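Local coordinates for protein beta-N-acetylglucosaminidase Nag2 (Vibrio harveyi, PDB 6EZR) that probably hydrolyses terminal non-reducing N-acetyl-D-hexosamine residues from N-acetyl-beta-D-hexosaminides, as a family 20 glycoside hydrolase, at residues E5-L10 against Q114-P119; S260-Y265 against W608-H613. All coordinates share one frame; numbering follows the deposited sequence.

Interaction 1 of 2, residues E5-L10 against Q114-P119; sequences EYRVDL and QVDVTP
The carbonyl oxygen of Val-8 takes two donors: the backbone N of Thr-118, 3.1 Å from Val-8 O, and a bridging water. That water also donates to Thr-118 O and accepts a weak bond from the N of Leu-10, while a second water joins Leu-10 O to Pro-119 O, so solvent carries the pairing on where the direct backbone bonds stop. Earlier in the pair, Asp-116 bonds with both neighbours of Arg-7: its N donates to Tyr-6 O (2.9 Å), and its O accepts from Val-8 N (2.9 Å, 165° at the hydrogen). This staggered pattern is that of parallel strands. It makes the one parallel join in the mixed N-terminal sheet, where strand 6-16 is flanked by 110-117 and, antiparallel, by 19-28; the two short segments diverge by 39°. Arg-7 and Asp-116 share a face of the sheet. Arg-7 CG lies anti to the backbone N (chi1 -179°), and the chain then bends at chi3, which lays one guanidinium face over Asp-116 CB. The planes of guanidinium and carboxylate are steeply inclined, and the salt bridge from NH1 of Arg-7 to OD2 of Asp-116 is long (3.5 Å); Arg-7 also has a second conformer. The same OD2 is hydrogen-bonded by the N of Ser-4. On the opposite face Val-8 CG1 meets both Val-115 CG1 and Val-117 CG2 (each 3.9 Å), crossing the first side chain and running alongside the second. Thr-118 OG1 is modelled only 2.4 Å from Asp-9 OD1, too short for the bond to be more than doubtful in detail. The other carboxylate oxygen, OD2 of Asp-9, is held by His-27 of strand 19-28.

Interaction 2 of 2, residues S260-Y265 against W608-H613; sequences SPRFRY and WTEKQH
Trp-608 starts with its CB turned from Pro-261, but a chi1 of -179° sets CG beside the carbonyl carbon and swings the indole back over the proline. In Arg-262 the bends at chi2 (-104°) and chi3 carry the guanidinium away from the Glu-610 carboxylate, to where NH1 reaches a water and Pro-560 O. Pro-261 CB makes a CH-pi contact over the face of the six-membered ring, 4.0 Å from its centroid and 3.6 Å from Trp-608 CZ3; the Ser-260 carbonyl group lies over the same face, nearer the rim. The indole NE1 donates to OD1 of Asp-259, the residue before Ser-260. Next to the CH-pi contact, the N of Arg-262 donates to Trp-608 O (2.9 Å), a bent bond of 142° at the hydrogen. The contact ties the linker between strand 249-259 and strand 265-271, the first of the TIM barrel, to the C-terminal end of helix 599-608, the second helix after the last barrel strand, 574-581. Water 3 accepts from Arg-262 NH1 (2.8 Å) and donates to Thr-609 O (2.8 Å). The Glu-610 carboxylate rests against Arg-262 CG, and its OE1 stays 4.5 Å from NE of Arg-262, well out of the guanidinium plane. Its attraction to the arginine is therefore probably diffuse, whereas NH1 has directed bonds to Pro-560 O and to the water.

How the interactions relate
Interaction 1 and interaction 2 follow one another along the chain and lie on opposite sides of its centre, their own centres about 50 Å apart and their nearest atoms about 37 Å apart, so neither touches the other. The first pairs two strands within the N-terminal sheet; the second engages the loop between strand 249-259 and the first barrel strand, 265-271. Both are away from the sites where N-acetyl-D-glucosamine binds, Arg-274, Asp-532, Trp-546 and Glu-584, and from the predicted proton donor Glu-438. Interaction 2 is nonetheless the one more closely tied to the barrel, since 260-265 leads into the strand 265-271.

Interaction 1 of 2, residues E5-L10 against Q114-P119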
loop_
_atom_site.group_PDB
_atom_site.type_symbol
_atom_site.label_atom_id
_atom_site.label_comp_id
_atom_site.label_asym_id
_atom_site.label_seq_id
_atom_site.Cartn_x
_atom_site.Cartn_y
_atom_site.Cartn_z
ATOM N N GLU A 5 -24.427 -6.973 25.809
ATOM C CA GLU A 5 -24.508 -7.801 27.010
ATOM C C GLU A 5 -23.186 -8.519 27.329
ATOM O O GLU A 5 -23.028 -9.090 28.415
ATOM C CB GLU A 5 -25.626 -8.832 26.828
ATOM C CG GLU A 5 -27.025 -8.228 26.713
ATOM C CD GLU A 5 -28.064 -9.223 26.219
ATOM O OE1 GLU A 5 -27.938 -9.694 25.067
ATOM O OE2 GLU A 5 -29.016 -9.527 26.974
ATOM N N TYR A 6 -22.247 -8.495 26.382
ATOM C CA TYR A 6 -20.965 -9.185 26.517
ATOM C C TYR A 6 -19.803 -8.220 26.310
ATOM O O TYR A 6 -19.839 -7.381 25.414
ATOM C CB TYR A 6 -20.907 -10.354 25.535
ATOM C CG TYR A 6 -22.175 -11.178 25.575
ATOM C CD1 TYR A 6 -22.432 -12.042 26.641
ATOM C CD2 TYR A 6 -23.144 -11.056 24.576
ATOM C CE1 TYR A 6 -23.609 -12.780 26.696
ATOM C CE2 TYR A 6 -24.318 -11.793 24.618
ATOM C CZ TYR A 6 -24.550 -12.651 25.679
ATOM O OH TYR A 6 -25.717 -13.379 25.717
ATOM N N ARG A 7 -18.769 -8.381 27.135
ATOM C CA ARG A 7 -17.635 -7.459 27.180
ATOM C C ARG A 7 -16.342 -8.206 27.453
ATOM O O ARG A 7 -16.321 -9.132 28.261
ATOM C CB ARG A 7 -17.852 -6.423 28.282
ATOM C CG ARG A 7 -16.752 -5.382 28.417
ATOM C CD ARG A 7 -17.167 -4.234 29.326
ATOM N NE ARG A 7 -17.399 -2.988 28.585
ATOM C CZ ARG A 7 -18.544 -2.615 28.006
ATOM N NH1 ARG A 7 -19.642 -3.376 28.040
ATOM N NH2 ARG A 7 -18.593 -1.447 27.368
ATOM N N VAL A 8 -15.266 -7.790 26.782
ATOM C CA VAL A 8 -13.937 -8.389 26.964
ATOM C C VAL A 8 -12.890 -7.306 27.260
ATOM O O VAL A 8 -12.757 -6.344 26.496
ATOM C CB VAL A 8 -13.539 -9.306 25.768
ATOM C CG1 VAL A 8 -13.265 -8.521 24.488
ATOM C CG2 VAL A 8 -12.351 -10.179 26.141
ATOM N N ASP A 9 -12.180 -7.470 28.383
ATOM C CA ASP A 9 -11.136 -6.533 28.844
ATOM C C ASP A 9 -9.766 -7.187 28.805
ATOM O O ASP A 9 -9.541 -8.225 29.438
ATOM C CB ASP A 9 -11.371 -6.074 30.292
ATOM C CG ASP A 9 -12.644 -5.279 30.467
ATOM O OD1 ASP A 9 -13.308 -4.984 29.455
ATOM O OD2 ASP A 9 -12.993 -4.960 31.631
ATOM N N LEU A 10 -8.853 -6.542 28.094
ATOM C CA LEU A 10 -7.483 -7.001 27.964
ATOM C C LEU A 10 -6.558 -6.022 28.688
ATOM O O LEU A 10 -6.685 -4.815 28.540
ATOM C CB LEU A 10 -7.130 -7.102 26.481
ATOM C CG LEU A 10 -5.817 -7.770 26.096
ATOM C CD1 LEU A 10 -5.821 -9.243 26.480
ATOM C CD2 LEU A 10 -5.606 -7.621 24.599
ATOM N N GLN A 114 -22.034 -10.132 19.171
ATOM C CA GLN A 114 -20.862 -9.263 19.252
ATOM C C GLN A 114 -20.517 -8.978 20.710
ATOM O O GLN A 114 -21.401 -8.897 21.566
ATOM C CB GLN A 114 -21.096 -7.955 18.494
ATOM C CG GLN A 114 -20.988 -8.110 16.986
ATOM C CD GLN A 114 -21.113 -6.796 16.226
ATOM O OE1 GLN A 114 -21.489 -5.762 16.788
ATOM N NE2 GLN A 114 -20.800 -6.836 14.932
ATOM N N VAL A 115 -19.220 -8.852 20.977
ATOM C CA VAL A 115 -18.688 -8.548 22.306
ATOM C C VAL A 115 -18.075 -7.152 22.228
ATOM O O VAL A 115 -17.332 -6.858 21.289
ATOM C CB VAL A 115 -17.612 -9.580 22.716
ATOM C CG1 VAL A 115 -17.046 -9.294 24.103
ATOM C CG2 VAL A 115 -18.173 -10.997 22.676
ATOM N N ASP A 116 -18.404 -6.291 23.192
ATOM C CA ASP A 116 -17.746 -4.980 23.313
ATOM C C ASP A 116 -16.301 -5.171 23.775
ATOM O O ASP A 116 -16.057 -5.748 24.829
ATOM C CB ASP A 116 -18.475 -4.069 24.308
ATOM C CG ASP A 116 -19.841 -3.619 23.815
ATOM O OD1 ASP A 116 -20.058 -3.523 22.587
ATOM O OD2 ASP A 116 -20.711 -3.347 24.673
ATOM N N VAL A 117 -15.349 -4.699 22.974
ATOM C CA VAL A 117 -13.931 -4.762 23.332
ATOM C C VAL A 117 -13.553 -3.438 23.992
ATOM O O VAL A 117 -13.524 -2.393 23.341
ATOM C CB VAL A 117 -13.037 -5.013 22.101
ATOM C CG1 VAL A 117 -11.574 -5.149 22.505
ATOM C CG2 VAL A 117 -13.489 -6.263 21.350
ATOM N N THR A 118 -13.284 -3.494 25.292
ATOM C CA THR A 118 -12.737 -2.360 26.024
ATOM C C THR A 118 -11.353 -2.021 25.466
ATOM O O THR A 118 -10.591 -2.937 25.137
ATOM C CB THR A 118 -12.619 -2.704 27.511
ATOM O OG1 THR A 118 -13.895 -3.141 27.984
ATOM C CG2 THR A 118 -12.166 -1.515 28.335
ATOM N N PRO A 119 -11.019 -0.715 25.349
ATOM C CA PRO A 119 -9.664 -0.410 24.879
ATOM C C PRO A 119 -8.624 -0.966 25.850
ATOM O O PRO A 119 -8.822 -0.904 27.069
ATOM C CB PRO A 119 -9.622 1.127 24.864
ATOM C CG PRO A 119 -11.048 1.568 24.931
ATOM C CD PRO A 119 -11.749 0.508 25.725
HETATM O O HOH W 1 -9.979 -5.537 25.631
HETATM O O HOH W 2 -9.192 -3.266 28.566
#

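Interaction 2 of 2, residues S260-Y265 against W608-H613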
loop_
_atom_site.group_PDB
_atom_site.type_symbol
_atom_site.label_atom_id
_atom_site.label_comp_id
_atom_site.label_asym_id
_atom_site.label_seq_id
_atom_site.Cartn_x
_atom_site.Cartn_y
_atom_site.Cartn_z
ATOM N N SER A 260 12.366 19.234 -13.818
ATOM C CA SER A 260 12.533 17.888 -14.341
ATOM C C SER A 260 12.688 16.914 -13.161
ATOM O O SER A 260 13.166 17.309 -12.102
ATOM C CB SER A 260 13.731 17.810 -15.304
ATOM O OG SER A 260 14.975 17.702 -14.628
ATOM N N PRO A 261 12.282 15.645 -13.344
ATOM C CA PRO A 261 12.297 14.676 -12.248
ATOM C C PRO A 261 13.699 14.206 -11.841
ATOM O O PRO A 261 14.518 13.891 -12.704
ATOM C CB PRO A 261 11.494 13.500 -12.816
ATOM C CG PRO A 261 11.641 13.609 -14.295
ATOM C CD PRO A 261 11.717 15.075 -14.583
ATOM N N ARG A 262 13.961 14.149 -10.536
ATOM C CA ARG A 262 15.198 13.543 -10.015
ATOM C C ARG A 262 15.310 12.063 -10.372
ATOM O O ARG A 262 16.361 11.620 -10.809
ATOM C CB ARG A 262 15.315 13.691 -8.492
ATOM C CG ARG A 262 16.738 13.918 -8.006
ATOM C CD ARG A 262 17.406 12.721 -7.363
ATOM N NE ARG A 262 17.234 12.740 -5.912
ATOM C CZ ARG A 262 18.099 12.257 -5.012
ATOM N NH1 ARG A 262 17.790 12.350 -3.719
ATOM N NH2 ARG A 262 19.259 11.690 -5.372
ATOM N N PHE A 263 14.221 11.319 -10.181
ATOM C CA PHE A 263 14.159 9.875 -10.482
ATOM C C PHE A 263 13.106 9.543 -11.548
ATOM O O PHE A 263 12.074 10.214 -11.631
ATOM C CB PHE A 263 13.849 9.091 -9.208
ATOM C CG PHE A 263 14.973 9.079 -8.217
ATOM C CD1 PHE A 263 16.110 8.323 -8.452
ATOM C CD2 PHE A 263 14.896 9.818 -7.046
ATOM C CE1 PHE A 263 17.151 8.296 -7.538
ATOM C CE2 PHE A 263 15.928 9.796 -6.123
ATOM C CZ PHE A 263 17.059 9.035 -6.369
ATOM N N ARG A 264 13.371 8.505 -12.344
ATOM C CA ARG A 264 12.451 8.073 -13.413
ATOM C C ARG A 264 11.193 7.372 -12.875
ATOM O O ARG A 264 10.079 7.650 -13.326
ATOM C CB ARG A 264 13.171 7.163 -14.424
ATOM C CG ARG A 264 14.287 7.877 -15.181
ATOM C CD ARG A 264 14.920 7.045 -16.297
ATOM N NE ARG A 264 15.314 5.686 -15.901
ATOM C CZ ARG A 264 16.357 5.368 -15.127
ATOM N NH1 ARG A 264 17.148 6.307 -14.606
ATOM N NH2 ARG A 264 16.604 4.088 -14.856
ATOM N N TYR A 265 11.389 6.456 -11.929
ATOM C CA TYR A 265 10.301 5.709 -11.301
ATOM C C TYR A 265 9.923 6.420 -10.000
ATOM O O TYR A 265 10.751 6.537 -9.096
ATOM C CB TYR A 265 10.757 4.278 -11.034
ATOM C CG TYR A 265 9.695 3.322 -10.508
ATOM C CD1 TYR A 265 9.294 3.346 -9.171
ATOM C CD2 TYR A 265 9.130 2.354 -11.338
ATOM C CE1 TYR A 265 8.343 2.453 -8.686
ATOM C CE2 TYR A 265 8.187 1.456 -10.863
ATOM C CZ TYR A 265 7.787 1.509 -9.541
ATOM O OH TYR A 265 6.830 0.627 -9.083
ATOM N N TRP A 608 11.220 13.582 -6.644
ATOM C CA TRP A 608 11.245 14.587 -7.707
ATOM C C TRP A 608 12.302 15.669 -7.505
ATOM O O TRP A 608 13.088 15.950 -8.415
ATOM C CB TRP A 608 9.869 15.265 -7.805
ATOM C CG TRP A 608 9.815 16.294 -8.881
ATOM C CD1 TRP A 608 10.257 17.583 -8.801
ATOM C CD2 TRP A 608 9.330 16.119 -10.215
ATOM N NE1 TRP A 608 10.069 18.220 -9.995
ATOM C CE2 TRP A 608 9.499 17.349 -10.883
ATOM C CE3 TRP A 608 8.750 15.049 -10.905
ATOM C CZ2 TRP A 608 9.114 17.541 -12.208
ATOM C CZ3 TRP A 608 8.365 15.241 -12.228
ATOM C CH2 TRP A 608 8.562 16.477 -12.866
ATOM N N THR A 609 12.264 16.311 -6.341
ATOM C CA THR A 609 13.094 17.480 -6.060
ATOM C C THR A 609 14.530 17.098 -5.729
ATOM O O THR A 609 14.764 16.198 -4.931
ATOM C CB THR A 609 12.499 18.310 -4.916
ATOM O OG1 THR A 609 11.132 18.615 -5.217
ATOM C CG2 THR A 609 13.254 19.624 -4.731
ATOM N N GLU A 610 15.486 17.812 -6.324
ATOM C CA GLU A 610 16.916 17.567 -6.078
ATOM C C GLU A 610 17.248 17.907 -4.624
ATOM O O GLU A 610 16.650 18.819 -4.050
ATOM C CB GLU A 610 17.797 18.411 -7.010
ATOM C CG GLU A 610 17.616 18.176 -8.510
ATOM C CD GLU A 610 18.096 16.821 -8.993
ATOM O OE1 GLU A 610 18.920 16.185 -8.307
ATOM O OE2 GLU A 610 17.646 16.386 -10.077
ATOM N N LYS A 611 18.198 17.179 -4.043
ATOM C CA LYS A 611 18.598 17.353 -2.633
ATOM C C LYS A 611 18.915 18.811 -2.253
ATOM O O LYS A 611 18.548 19.272 -1.170
ATOM C CB LYS A 611 19.822 16.482 -2.331
ATOM C CG LYS A 611 20.111 16.264 -0.844
ATOM C CD LYS A 611 21.567 16.550 -0.473
ATOM C CE LYS A 611 21.766 18.027 -0.142
ATOM N NZ LYS A 611 23.163 18.518 -0.283
ATOM N N GLN A 612 19.608 19.514 -3.147
ATOM C CA GLN A 612 20.010 20.922 -2.934
ATOM C C GLN A 612 18.842 21.922 -2.791
ATOM O O GLN A 612 18.996 22.966 -2.156
ATOM C CB GLN A 612 21.021 21.403 -4.004
ATOM C CG GLN A 612 20.644 21.209 -5.481
ATOM C CD GLN A 612 21.047 19.847 -6.072
ATOM O OE1 GLN A 612 21.273 18.869 -5.343
ATOM N NE2 GLN A 612 21.107 19.775 -7.402
ATOM N N HIS A 613 17.681 21.592 -3.356
ATOM C CA HIS A 613 16.471 22.433 -3.259
ATOM C C HIS A 613 15.460 21.972 -2.214
ATOM O O HIS A 613 14.344 22.489 -2.171
ATOM C CB HIS A 613 15.787 22.500 -4.620
ATOM C CG HIS A 613 16.713 22.889 -5.724
ATOM N ND1 HIS A 613 17.004 22.052 -6.776
ATOM C CD2 HIS A 613 17.446 24.008 -5.917
ATOM C CE1 HIS A 613 17.861 22.647 -7.585
ATOM N NE2 HIS A 613 18.144 23.836 -7.086
HETATM O O HOH W 3 15.458 13.938 -3.505
#